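PDB 7DVE: C-glycoside 3-oxidase from Microbacterium trichothecenolyticum, which oxidises the C3 hydroxyl of the sugar in C-glycosides such as isoorientin and mangiferin, using FAD and reducing oxygen to hydrogen peroxide. Local coordinates for residues V5-V10 and T36-E41; V237-V242 and G249-D254. All coordinates share one frame; numbering follows the deposited sequence.

Interaction 1: V5-V10 and T36-E41; sequences VYPAQV and TIAMFE. With FAD (flavin-adenine dinucleotide), chain C.
Tyr6 and Phe40 pack closely at the inner end of this contact. CD2 of Tyr6 comes to the edge of the Phe40 ring, near its plane, and stops 3.7 Å from CE1 of Phe40. The Phe40 ring, with CG anti to its own carbonyl carbon (chi1 -52°), reaches back toward the N-terminal segment and also meets the ring of Phe232, nearly parallel to it. Two residues earlier in strand 37-40, both methyls of Val10 face the Ala38 methyl, CG1 of Val10 at 3.9 Å from CB of Ala38.

Between these points the fit slackens: CG of Pro7 comes only to 4.4 Å from CB of Ala38. No hydrogen bond crosses between the segments. At the outer end, where Ala8 and Gln9 are exposed, OG1 of Thr36 lies against CA of Val10 at 3.4 Å but is hydrogen-bonded to the carboxylate of Asp11. At the other end of the strand the buried carboxylate of Glu41 grips the adenosine ribose with two bonds, from O3B of FAD to OE1 of Glu41 (2.5 Å) and from O2B to OE2 (2.7 Å). An acidic residue just after the second strand and holding both ribose hydroxyls is characteristic of FAD-binding Rossmann folds.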
ATOM      1  N   VAL A   5       2.499 -15.795  25.832  1.00109.83           N
ATOM      2  CA  VAL A   5       2.862 -16.909  24.966  1.00108.44           C
ATOM      3  C   VAL A   5       3.943 -16.497  23.964  1.00106.76           C
ATOM      4  O   VAL A   5       4.168 -17.185  22.971  1.00105.82           O
ATOM      5  CB  VAL A   5       1.625 -17.456  24.230  1.00108.79           C
ATOM      6  N   TYR A   6       4.617 -15.374  24.229  1.00 98.84           N
ATOM      7  CA  TYR A   6       5.597 -14.883  23.274  1.00 93.51           C
ATOM      8  C   TYR A   6       6.947 -15.567  23.471  1.00 93.43           C
ATOM      9  O   TYR A   6       7.263 -16.026  24.571  1.00 94.26           O
ATOM     10  CB  TYR A   6       5.761 -13.372  23.404  1.00 93.46           C
ATOM     11  CG  TYR A   6       4.486 -12.608  23.171  1.00 91.03           C
ATOM     12  CD1 TYR A   6       3.710 -12.168  24.234  1.00 93.16           C
ATOM     13  CD2 TYR A   6       4.031 -12.364  21.880  1.00 87.09           C
ATOM     14  CE1 TYR A   6       2.530 -11.475  24.015  1.00 90.66           C
ATOM     15  CE2 TYR A   6       2.847 -11.681  21.651  1.00 83.60           C
ATOM     16  CZ  TYR A   6       2.108 -11.241  22.722  1.00 87.13           C
ATOM     17  OH  TYR A   6       0.944 -10.561  22.500  1.00 88.14           O
ATOM     18  N   PRO A   7       7.754 -15.656  22.414  1.00 91.50           N
ATOM     19  CA  PRO A   7       9.064 -16.302  22.541  1.00 87.43           C
ATOM     20  C   PRO A   7      10.050 -15.448  23.317  1.00 89.39           C
ATOM     21  O   PRO A   7       9.985 -14.216  23.318  1.00 90.72           O
ATOM     22  CB  PRO A   7       9.520 -16.464  21.089  1.00 87.04           C
ATOM     23  CG  PRO A   7       8.832 -15.339  20.372  1.00 87.34           C
ATOM     24  CD  PRO A   7       7.480 -15.240  21.027  1.00 88.56           C
ATOM     25  N   ALA A   8      10.985 -16.126  23.979  1.00 88.87           N
ATOM     26  CA  ALA A   8      12.060 -15.409  24.649  1.00 88.52           C
ATOM     27  C   ALA A   8      12.951 -14.705  23.634  1.00 86.01           C
ATOM     28  O   ALA A   8      13.318 -13.539  23.825  1.00 86.70           O
ATOM     29  CB  ALA A   8      12.875 -16.373  25.516  1.00 90.04           C
ATOM     30  N   GLN A   9      13.302 -15.391  22.550  1.00 83.94           N
ATOM     31  CA  GLN A   9      14.094 -14.785  21.493  1.00 84.80           C
ATOM     32  C   GLN A   9      13.912 -15.559  20.195  1.00 85.82           C
ATOM     33  O   GLN A   9      13.807 -16.787  20.199  1.00 85.79           O
ATOM     34  CB  GLN A   9      15.580 -14.715  21.861  1.00 86.43           C
ATOM     35  CG  GLN A   9      16.325 -16.026  21.789  1.00 89.41           C
ATOM     36  CD  GLN A   9      17.782 -15.892  22.217  1.00 96.85           C
ATOM     37  OE1 GLN A   9      18.621 -15.440  21.432  1.00 98.99           O
ATOM     38  NE2 GLN A   9      18.087 -16.274  23.458  1.00 98.06           N
ATOM     39  N   VAL A  10      13.864 -14.806  19.098  1.00 84.78           N
ATOM     40  CA  VAL A  10      13.880 -15.299  17.730  1.00 81.78           C
ATOM     41  C   VAL A  10      15.027 -14.603  17.007  1.00 81.08           C
ATOM     42  O   VAL A  10      15.632 -13.667  17.524  1.00 83.06           O
ATOM     43  CB  VAL A  10      12.551 -15.030  16.997  1.00 80.48           C
ATOM     44  CG1 VAL A  10      11.382 -15.544  17.802  1.00 81.72           C
ATOM     45  CG2 VAL A  10      12.402 -13.529  16.788  1.00 79.79           C
ATOM     46  N   THR A  36      14.446 -18.561  12.817  1.00 81.67           N
ATOM     47  CA  THR A  36      13.167 -18.367  13.484  1.00 79.63           C
ATOM     48  C   THR A  36      12.682 -16.941  13.269  1.00 79.20           C
ATOM     49  O   THR A  36      13.476 -15.995  13.279  1.00 79.00           O
ATOM     50  CB  THR A  36      13.279 -18.665  14.972  1.00 81.43           C
ATOM     51  OG1 THR A  36      14.366 -17.910  15.537  1.00 83.20           O
ATOM     52  CG2 THR A  36      13.534 -20.148  15.172  1.00 80.57           C
ATOM     53  N   ILE A  37      11.371 -16.797  13.058  1.00 76.39           N
ATOM     54  CA  ILE A  37      10.763 -15.543  12.636  1.00 74.57           C
ATOM     55  C   ILE A  37       9.484 -15.332  13.441  1.00 75.29           C
ATOM     56  O   ILE A  37       8.594 -16.191  13.440  1.00 75.92           O
ATOM     57  CB  ILE A  37      10.439 -15.538  11.131  1.00 76.35           C
ATOM     58  CG1 ILE A  37      11.687 -15.855  10.300  1.00 77.47           C
ATOM     59  CG2 ILE A  37       9.810 -14.202  10.722  1.00 71.62           C
ATOM     60  CD1 ILE A  37      11.380 -16.315   8.880  1.00 71.63           C
ATOM     61  N   ALA A  38       9.376 -14.193  14.113  1.00 73.40           N
ATOM     62  CA  ALA A  38       8.144 -13.837  14.803  1.00 71.84           C
ATOM     63  C   ALA A  38       7.572 -12.573  14.177  1.00 68.82           C
ATOM     64  O   ALA A  38       8.300 -11.601  13.963  1.00 71.00           O
ATOM     65  CB  ALA A  38       8.380 -13.639  16.304  1.00 70.39           C
ATOM     66  N   MET A  39       6.279 -12.584  13.885  1.00 68.07           N
ATOM     67  CA  MET A  39       5.594 -11.436  13.307  1.00 67.07           C
ATOM     68  C   MET A  39       4.539 -10.976  14.298  1.00 66.48           C
ATOM     69  O   MET A  39       3.753 -11.795  14.780  1.00 66.62           O
ATOM     70  CB  MET A  39       4.955 -11.785  11.962  1.00 64.58           C
ATOM     71  CG  MET A  39       4.185 -10.645  11.318  1.00 62.89           C
ATOM     72  SD  MET A  39       3.376 -11.129   9.752  1.00 62.75           S
ATOM     73  CE  MET A  39       4.605 -10.628   8.551  1.00 61.99           C
ATOM     74  N   PHE A  40       4.553  -9.681  14.619  1.00 64.85           N
ATOM     75  CA  PHE A  40       3.644  -9.065  15.571  1.00 65.25           C
ATOM     76  C   PHE A  40       2.775  -8.048  14.843  1.00 65.08           C
ATOM     77  O   PHE A  40       3.291  -7.177  14.133  1.00 65.35           O
ATOM     78  CB  PHE A  40       4.421  -8.422  16.720  1.00 65.44           C
ATOM     79  CG  PHE A  40       5.400  -9.360  17.366  1.00 67.46           C
ATOM     80  CD1 PHE A  40       4.970 -10.295  18.297  1.00 68.93           C
ATOM     81  CD2 PHE A  40       6.741  -9.331  17.020  1.00 66.44           C
ATOM     82  CE1 PHE A  40       5.860 -11.179  18.884  1.00 70.52           C
ATOM     83  CE2 PHE A  40       7.634 -10.209  17.597  1.00 69.45           C
ATOM     84  CZ  PHE A  40       7.192 -11.138  18.535  1.00 71.47           C
ATOM     85  N   GLU A  41       1.461  -8.185  15.009  1.00 62.80           N
ATOM     86  CA  GLU A  41       0.455  -7.349  14.372  1.00 62.55           C
ATOM     87  C   GLU A  41      -0.565  -6.937  15.425  1.00 63.57           C
ATOM     88  O   GLU A  41      -1.125  -7.800  16.108  1.00 64.77           O
ATOM     89  CB  GLU A  41      -0.243  -8.102  13.225  1.00 59.93           C
ATOM     90  CG  GLU A  41      -1.617  -7.569  12.897  1.00 57.10           C
ATOM     91  CD  GLU A  41      -1.560  -6.224  12.218  1.00 57.29           C
ATOM     92  OE1 GLU A  41      -0.860  -6.100  11.200  1.00 55.73           O
ATOM     93  OE2 GLU A  41      -2.213  -5.284  12.711  1.00 59.55           O
TER
HETATM   94  PA  FAD C 801      -0.020  -1.814   5.774  1.00 52.71           P
HETATM   95  O1A FAD C 801      -0.666  -0.672   6.465  1.00 53.98           O
HETATM   96  O2A FAD C 801      -0.697  -2.418   4.603  1.00 51.84           O
HETATM   97  O5B FAD C 801       0.194  -2.878   6.968  1.00 55.82           O
HETATM   98  C5B FAD C 801       0.899  -2.472   8.144  1.00 52.77           C
HETATM   99  C4B FAD C 801       0.444  -3.291   9.324  1.00 54.23           C
HETATM  100  O4B FAD C 801       1.269  -2.853  10.443  1.00 55.29           O
HETATM  101  C3B FAD C 801      -1.007  -2.944   9.716  1.00 56.76           C
HETATM  102  O3B FAD C 801      -1.757  -4.171   9.800  1.00 55.53           O
HETATM  103  C2B FAD C 801      -0.807  -2.331  11.110  1.00 54.00           C
HETATM  104  O2B FAD C 801      -1.873  -2.672  12.000  1.00 53.14           O
HETATM  105  C1B FAD C 801       0.456  -3.011  11.597  1.00 56.53           C
HETATM  106  N9A FAD C 801       1.083  -2.235  12.728  1.00 58.82           N
HETATM  107  C8A FAD C 801       1.332  -0.919  12.626  1.00 57.00           C
HETATM  108  N7A FAD C 801       1.895  -0.506  13.767  1.00 58.51           N
HETATM  109  C5A FAD C 801       1.994  -1.555  14.586  1.00 61.01           C
HETATM  110  C6A FAD C 801       2.497  -1.665  15.823  1.00 63.10           C
HETATM  111  N6A FAD C 801       2.979  -0.547  16.366  1.00 63.88           N
HETATM  112  N1A FAD C 801       2.522  -2.835  16.491  1.00 63.15           N
HETATM  113  C2A FAD C 801       2.000  -3.963  15.854  1.00 63.43           C
HETATM  114  N3A FAD C 801       1.489  -3.828  14.549  1.00 60.31           N
HETATM  115  C4A FAD C 801       1.496  -2.628  13.943  1.00 60.47           C
HETATM  116  N1  FAD C 801      -2.206   0.190  -3.109  1.00 46.90           N
HETATM  117  C2  FAD C 801      -1.747  -0.111  -4.380  1.00 48.94           C
HETATM  118  O2  FAD C 801      -0.538  -0.230  -4.539  1.00 47.44           O
HETATM  119  N3  FAD C 801      -2.652  -0.257  -5.444  1.00 49.43           N
HETATM  120  C4  FAD C 801      -4.041  -0.146  -5.209  1.00 46.34           C
HETATM  121  O4  FAD C 801      -4.828  -0.300  -6.148  1.00 44.99           O
HETATM  122  C4X FAD C 801      -4.484   0.156  -3.926  1.00 47.60           C
HETATM  123  N5  FAD C 801      -5.798   0.333  -3.641  1.00 48.00           N
HETATM  124  C5X FAD C 801      -6.194   0.490  -2.345  1.00 47.91           C
HETATM  125  C6  FAD C 801      -7.561   0.534  -2.008  1.00 46.89           C
HETATM  126  C7  FAD C 801      -7.994   0.636  -0.691  1.00 47.81           C
HETATM  127  C7M FAD C 801      -9.506   0.672  -0.355  1.00 47.59           C
HETATM  128  C8  FAD C 801      -7.048   0.705   0.333  1.00 47.10           C
HETATM  129  C8M FAD C 801      -7.514   0.822   1.796  1.00 46.92           C
HETATM  130  C9  FAD C 801      -5.684   0.671   0.010  1.00 48.01           C
HETATM  131  C9A FAD C 801      -5.246   0.571  -1.324  1.00 46.91           C
HETATM  132  N10 FAD C 801      -3.932   0.556  -1.642  1.00 48.35           N
HETATM  133  C10 FAD C 801      -3.550   0.312  -2.898  1.00 47.89           C
HETATM  134  C1' FAD C 801      -2.853   0.772  -0.636  1.00 47.91           C
HETATM  135  C2' FAD C 801      -2.214  -0.506  -0.079  1.00 49.69           C
HETATM  136  O2' FAD C 801      -3.197  -1.199   0.708  1.00 49.02           O
HETATM  137  C3' FAD C 801      -0.934  -0.158   0.753  1.00 48.66           C
HETATM  138  O3' FAD C 801       0.030   0.494  -0.086  1.00 49.14           O
HETATM  139  C4' FAD C 801      -0.253  -1.422   1.281  1.00 50.60           C
HETATM  140  O4' FAD C 801      -1.169  -2.158   2.077  1.00 49.37           O
HETATM  141  C5' FAD C 801       0.978  -1.048   2.151  1.00 52.64           C
HETATM  142  O5' FAD C 801       1.487  -2.215   2.827  1.00 52.08           O
HETATM  143  P   FAD C 801       2.353  -2.155   4.193  1.00 53.84           P
HETATM  144  O1P FAD C 801       2.539  -3.503   4.797  1.00 54.13           O
HETATM  145  O2P FAD C 801       3.541  -1.340   3.861  1.00 54.87           O
HETATM  146  O3P FAD C 801       1.469  -1.411   5.326  1.00 54.12           O

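Interaction 2: V237-V242 and G249-D254; sequences VTRVLV and GVVVTD. With FAD (flavin-adenine dinucleotide), chain C.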
ATOM      1  N   VAL A 237       3.576  -3.607  19.266  1.00 69.44           N
ATOM      2  CA  VAL A 237       4.982  -3.321  19.509  1.00 69.53           C
ATOM      3  C   VAL A 237       5.082  -1.862  19.940  1.00 73.40           C
ATOM      4  O   VAL A 237       4.728  -0.955  19.176  1.00 72.41           O
ATOM      5  CB  VAL A 237       5.838  -3.605  18.264  1.00 68.45           C
ATOM      6  CG1 VAL A 237       7.299  -3.208  18.491  1.00 70.21           C
ATOM      7  CG2 VAL A 237       5.759  -5.079  17.896  1.00 67.11           C
ATOM      8  N   THR A 238       5.538  -1.636  21.178  1.00 71.59           N
ATOM      9  CA  THR A 238       5.678  -0.290  21.714  1.00 73.82           C
ATOM     10  C   THR A 238       7.100   0.246  21.619  1.00 76.60           C
ATOM     11  O   THR A 238       7.291   1.463  21.713  1.00 71.71           O
ATOM     12  CB  THR A 238       5.229  -0.247  23.178  1.00 74.06           C
ATOM     13  OG1 THR A 238       5.929  -1.251  23.916  1.00 81.17           O
ATOM     14  CG2 THR A 238       3.753  -0.527  23.283  1.00 73.02           C
ATOM     15  N   ARG A 239       8.092  -0.619  21.398  1.00 78.12           N
ATOM     16  CA  ARG A 239       9.480  -0.183  21.419  1.00 76.85           C
ATOM     17  C   ARG A 239      10.352  -1.166  20.645  1.00 75.67           C
ATOM     18  O   ARG A 239      10.169  -2.382  20.741  1.00 75.48           O
ATOM     19  CB  ARG A 239       9.982  -0.060  22.859  1.00 77.10           C
ATOM     20  CG  ARG A 239      11.084   0.949  23.052  1.00 82.36           C
ATOM     21  CD  ARG A 239      11.632   0.932  24.495  1.00 89.46           C
ATOM     22  NE  ARG A 239      10.598   0.620  25.479  1.00 95.11           N
ATOM     23  CZ  ARG A 239      10.823   0.051  26.658  1.00 98.76           C
ATOM     24  NH1 ARG A 239      12.045  -0.287  27.043  1.00 97.79           N
ATOM     25  NH2 ARG A 239       9.797  -0.170  27.479  1.00100.14           N
ATOM     26  N   VAL A 240      11.304  -0.625  19.892  1.00 76.46           N
ATOM     27  CA  VAL A 240      12.426  -1.400  19.380  1.00 77.16           C
ATOM     28  C   VAL A 240      13.537  -1.357  20.423  1.00 81.02           C
ATOM     29  O   VAL A 240      14.065  -0.284  20.736  1.00 79.99           O
ATOM     30  CB  VAL A 240      12.923  -0.855  18.036  1.00 76.87           C
ATOM     31  CG1 VAL A 240      14.159  -1.640  17.576  1.00 75.10           C
ATOM     32  CG2 VAL A 240      11.805  -0.906  16.986  1.00 72.92           C
ATOM     33  N   LEU A 241      13.877  -2.523  20.974  1.00 80.73           N
ATOM     34  CA  LEU A 241      14.966  -2.612  21.938  1.00 81.51           C
ATOM     35  C   LEU A 241      16.292  -2.484  21.208  1.00 83.90           C
ATOM     36  O   LEU A 241      16.612  -3.302  20.335  1.00 83.33           O
ATOM     37  CB  LEU A 241      14.905  -3.935  22.697  1.00 81.46           C
ATOM     38  CG  LEU A 241      13.728  -4.126  23.656  1.00 83.14           C
ATOM     39  CD1 LEU A 241      13.619  -5.578  24.100  1.00 83.02           C
ATOM     40  CD2 LEU A 241      13.873  -3.201  24.857  1.00 80.42           C
ATOM     41  N   VAL A 242      17.054  -1.455  21.564  1.00 84.98           N
ATOM     42  CA  VAL A 242      18.402  -1.237  21.056  1.00 89.29           C
ATOM     43  C   VAL A 242      19.394  -1.504  22.182  1.00 93.69           C
ATOM     44  O   VAL A 242      19.148  -1.146  23.340  1.00 93.22           O
ATOM     45  CB  VAL A 242      18.546   0.189  20.488  1.00 91.28           C
ATOM     46  CG1 VAL A 242      17.920   1.192  21.441  1.00 91.28           C
ATOM     47  CG2 VAL A 242      20.022   0.534  20.250  1.00 92.71           C
ATOM     48  N   GLY A 249      15.749  -6.124  19.906  1.00 81.40           N
ATOM     49  CA  GLY A 249      14.511  -6.863  20.051  1.00 79.22           C
ATOM     50  C   GLY A 249      13.332  -5.927  19.926  1.00 77.95           C
ATOM     51  O   GLY A 249      13.454  -4.833  19.380  1.00 77.99           O
ATOM     52  N   VAL A 250      12.201  -6.364  20.469  1.00 77.01           N
ATOM     53  CA  VAL A 250      10.986  -5.559  20.495  1.00 76.44           C
ATOM     54  C   VAL A 250      10.293  -5.771  21.830  1.00 79.60           C
ATOM     55  O   VAL A 250      10.475  -6.796  22.489  1.00 82.38           O
ATOM     56  CB  VAL A 250      10.030  -5.891  19.326  1.00 76.09           C
ATOM     57  CG1 VAL A 250      10.591  -5.365  18.022  1.00 74.05           C
ATOM     58  CG2 VAL A 250       9.758  -7.400  19.242  1.00 75.29           C
ATOM     59  N   VAL A 251       9.543  -4.760  22.256  1.00 79.15           N
ATOM     60  CA  VAL A 251       8.635  -4.855  23.396  1.00 81.16           C
ATOM     61  C   VAL A 251       7.223  -5.047  22.860  1.00 79.04           C
ATOM     62  O   VAL A 251       6.729  -4.229  22.073  1.00 75.09           O
ATOM     63  CB  VAL A 251       8.724  -3.616  24.301  1.00 82.51           C
ATOM     64  CG1 VAL A 251       8.104  -3.902  25.655  1.00 84.73           C
ATOM     65  CG2 VAL A 251      10.177  -3.234  24.489  1.00 84.60           C
ATOM     66  N   VAL A 252       6.575  -6.127  23.288  1.00 81.53           N
ATOM     67  CA  VAL A 252       5.286  -6.545  22.754  1.00 81.00           C
ATOM     68  C   VAL A 252       4.274  -6.541  23.885  1.00 82.61           C
ATOM     69  O   VAL A 252       4.495  -7.160  24.929  1.00 84.84           O
ATOM     70  CB  VAL A 252       5.360  -7.939  22.108  1.00 77.28           C
ATOM     71  CG1 VAL A 252       3.980  -8.359  21.642  1.00 79.24           C
ATOM     72  CG2 VAL A 252       6.329  -7.931  20.952  1.00 74.84           C
ATOM     73  N   THR A 253       3.164  -5.862  23.666  1.00 82.12           N
ATOM     74  CA  THR A 253       2.030  -5.915  24.569  1.00 86.50           C
ATOM     75  C   THR A 253       0.948  -6.788  23.953  1.00 86.98           C
ATOM     76  O   THR A 253       0.589  -6.613  22.780  1.00 81.59           O
ATOM     77  CB  THR A 253       1.499  -4.513  24.843  1.00 86.45           C
ATOM     78  OG1 THR A 253       2.605  -3.599  24.898  1.00 86.99           O
ATOM     79  CG2 THR A 253       0.753  -4.486  26.156  1.00 93.64           C
ATOM     80  N   ASP A 254       0.450  -7.740  24.733  1.00 91.06           N
ATOM     81  CA  ASP A 254      -0.700  -8.520  24.305  1.00 92.25           C
ATOM     82  C   ASP A 254      -1.938  -7.661  24.513  1.00 94.71           C
ATOM     83  O   ASP A 254      -2.292  -7.340  25.651  1.00 96.24           O
ATOM     84  CB  ASP A 254      -0.789  -9.839  25.064  1.00 95.44           C
ATOM     85  CG  ASP A 254      -1.909 -10.720  24.545  1.00 99.48           C
ATOM     86  OD1 ASP A 254      -1.863 -11.114  23.361  1.00100.51           O
ATOM     87  OD2 ASP A 254      -2.844 -11.014  25.309  1.00101.10           O
TER
HETATM   88  PA  FAD C 801      -0.020  -1.814   5.774  1.00 52.71           P
HETATM   89  O1A FAD C 801      -0.666  -0.672   6.465  1.00 53.98           O
HETATM   90  O2A FAD C 801      -0.697  -2.418   4.603  1.00 51.84           O
HETATM   91  O5B FAD C 801       0.194  -2.878   6.968  1.00 55.82           O
HETATM   92  C5B FAD C 801       0.899  -2.472   8.144  1.00 52.77           C
HETATM   93  C4B FAD C 801       0.444  -3.291   9.324  1.00 54.23           C
HETATM   94  O4B FAD C 801       1.269  -2.853  10.443  1.00 55.29           O
HETATM   95  C3B FAD C 801      -1.007  -2.944   9.716  1.00 56.76           C
HETATM   96  O3B FAD C 801      -1.757  -4.171   9.800  1.00 55.53           O
HETATM   97  C2B FAD C 801      -0.807  -2.331  11.110  1.00 54.00           C
HETATM   98  O2B FAD C 801      -1.873  -2.672  12.000  1.00 53.14           O
HETATM   99  C1B FAD C 801       0.456  -3.011  11.597  1.00 56.53           C
HETATM  100  N9A FAD C 801       1.083  -2.235  12.728  1.00 58.82           N
HETATM  101  C8A FAD C 801       1.332  -0.919  12.626  1.00 57.00           C
HETATM  102  N7A FAD C 801       1.895  -0.506  13.767  1.00 58.51           N
HETATM  103  C5A FAD C 801       1.994  -1.555  14.586  1.00 61.01           C
HETATM  104  C6A FAD C 801       2.497  -1.665  15.823  1.00 63.10           C
HETATM  105  N6A FAD C 801       2.979  -0.547  16.366  1.00 63.88           N
HETATM  106  N1A FAD C 801       2.522  -2.835  16.491  1.00 63.15           N
HETATM  107  C2A FAD C 801       2.000  -3.963  15.854  1.00 63.43           C
HETATM  108  N3A FAD C 801       1.489  -3.828  14.549  1.00 60.31           N
HETATM  109  C4A FAD C 801       1.496  -2.628  13.943  1.00 60.47           C
HETATM  110  N1  FAD C 801      -2.206   0.190  -3.109  1.00 46.90           N
HETATM  111  C2  FAD C 801      -1.747  -0.111  -4.380  1.00 48.94           C
HETATM  112  O2  FAD C 801      -0.538  -0.230  -4.539  1.00 47.44           O
HETATM  113  N3  FAD C 801      -2.652  -0.257  -5.444  1.00 49.43           N
HETATM  114  C4  FAD C 801      -4.041  -0.146  -5.209  1.00 46.34           C
HETATM  115  O4  FAD C 801      -4.828  -0.300  -6.148  1.00 44.99           O
HETATM  116  C4X FAD C 801      -4.484   0.156  -3.926  1.00 47.60           C
HETATM  117  N5  FAD C 801      -5.798   0.333  -3.641  1.00 48.00           N
HETATM  118  C5X FAD C 801      -6.194   0.490  -2.345  1.00 47.91           C
HETATM  119  C6  FAD C 801      -7.561   0.534  -2.008  1.00 46.89           C
HETATM  120  C7  FAD C 801      -7.994   0.636  -0.691  1.00 47.81           C
HETATM  121  C7M FAD C 801      -9.506   0.672  -0.355  1.00 47.59           C
HETATM  122  C8  FAD C 801      -7.048   0.705   0.333  1.00 47.10           C
HETATM  123  C8M FAD C 801      -7.514   0.822   1.796  1.00 46.92           C
HETATM  124  C9  FAD C 801      -5.684   0.671   0.010  1.00 48.01           C
HETATM  125  C9A FAD C 801      -5.246   0.571  -1.324  1.00 46.91           C
HETATM  126  N10 FAD C 801      -3.932   0.556  -1.642  1.00 48.35           N
HETATM  127  C10 FAD C 801      -3.550   0.312  -2.898  1.00 47.89           C
HETATM  128  C1' FAD C 801      -2.853   0.772  -0.636  1.00 47.91           C
HETATM  129  C2' FAD C 801      -2.214  -0.506  -0.079  1.00 49.69           C
HETATM  130  O2' FAD C 801      -3.197  -1.199   0.708  1.00 49.02           O
HETATM  131  C3' FAD C 801      -0.934  -0.158   0.753  1.00 48.66           C
HETATM  132  O3' FAD C 801       0.030   0.494  -0.086  1.00 49.14           O
HETATM  133  C4' FAD C 801      -0.253  -1.422   1.281  1.00 50.60           C
HETATM  134  O4' FAD C 801      -1.169  -2.158   2.077  1.00 49.37           O
HETATM  135  C5' FAD C 801       0.978  -1.048   2.151  1.00 52.64           C
HETATM  136  O5' FAD C 801       1.487  -2.215   2.827  1.00 52.08           O
HETATM  137  P   FAD C 801       2.353  -2.155   4.193  1.00 53.84           P
HETATM  138  O1P FAD C 801       2.539  -3.503   4.797  1.00 54.13           O
HETATM  139  O2P FAD C 801       3.541  -1.340   3.861  1.00 54.87           O
HETATM  140  O3P FAD C 801       1.469  -1.411   5.326  1.00 54.12           O
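A beta hairpin, strands 235-243 and 246-254, brings Val237-Val242 and Gly249-Asp254 together antiparallel, with a beta bulge at Thr238. The extra residue shows in the bonding: Thr238 N donates to Val251 O (3.0 Å), while Val251 N returns a bond to Arg239 O (2.9 Å, 165° at the hydrogen). Nearer the turn Leu241 and Gly249 form a hydrogen-bonded pair. Here the amide of Leu241 sits well above the carbonyl plane of Gly249, 60° out of it, so that this bond, though short at 2.8 Å, misses the lone pairs. Gly249 holds backbone angles at which a CB would be jammed against the preceding carbonyl O.

Val251 is the centre of one face of the hairpin. Its CG2 lies over the middle of the Arg239 guanidinium, 3.9 Å above the plane, and against CB of the same arginine, the two side chains running alongside each other. The same methyl meets CD2 of Leu241 at 3.7 Å, the leucine lying across it at about a right angle, while CD1 of Leu241 reaches Val250 O. An alanine in place of Leu241 would probably open a gap beside CG2 of Val251 and uncover the backbone of Val250.

On the other face CG1 of Val237, anti to the backbone N (chi1 176°), packs on CB of Val250, and Leu280 and Phe40 cover this side. Val237 also reads the adenine edge of FAD: its O accepts a weak bond from N6A, and its N donates an almost straight bond to N1A, 3.1 Å away.

From the N terminus, interaction 1 comes first, closing a loop of 25 residues that runs through strand 12-15 and helix 19-31 before returning along strand 37-40. Nearly 200 residues later interaction 2 closes the short turn of a hairpin; the two contacts follow in series and neither encloses nor crosses the other. In space they meet, their centres about 11 Å apart. Phe40 packs on Val237, Val250 and Val252, and Tyr6 on Val252, tying the parallel FAD-binding sheet and the N-terminal loop to the three-stranded antiparallel sheet. Both contacts reach the adenosine half of FAD, the ribose from 36-41 and the adenine from 237-242.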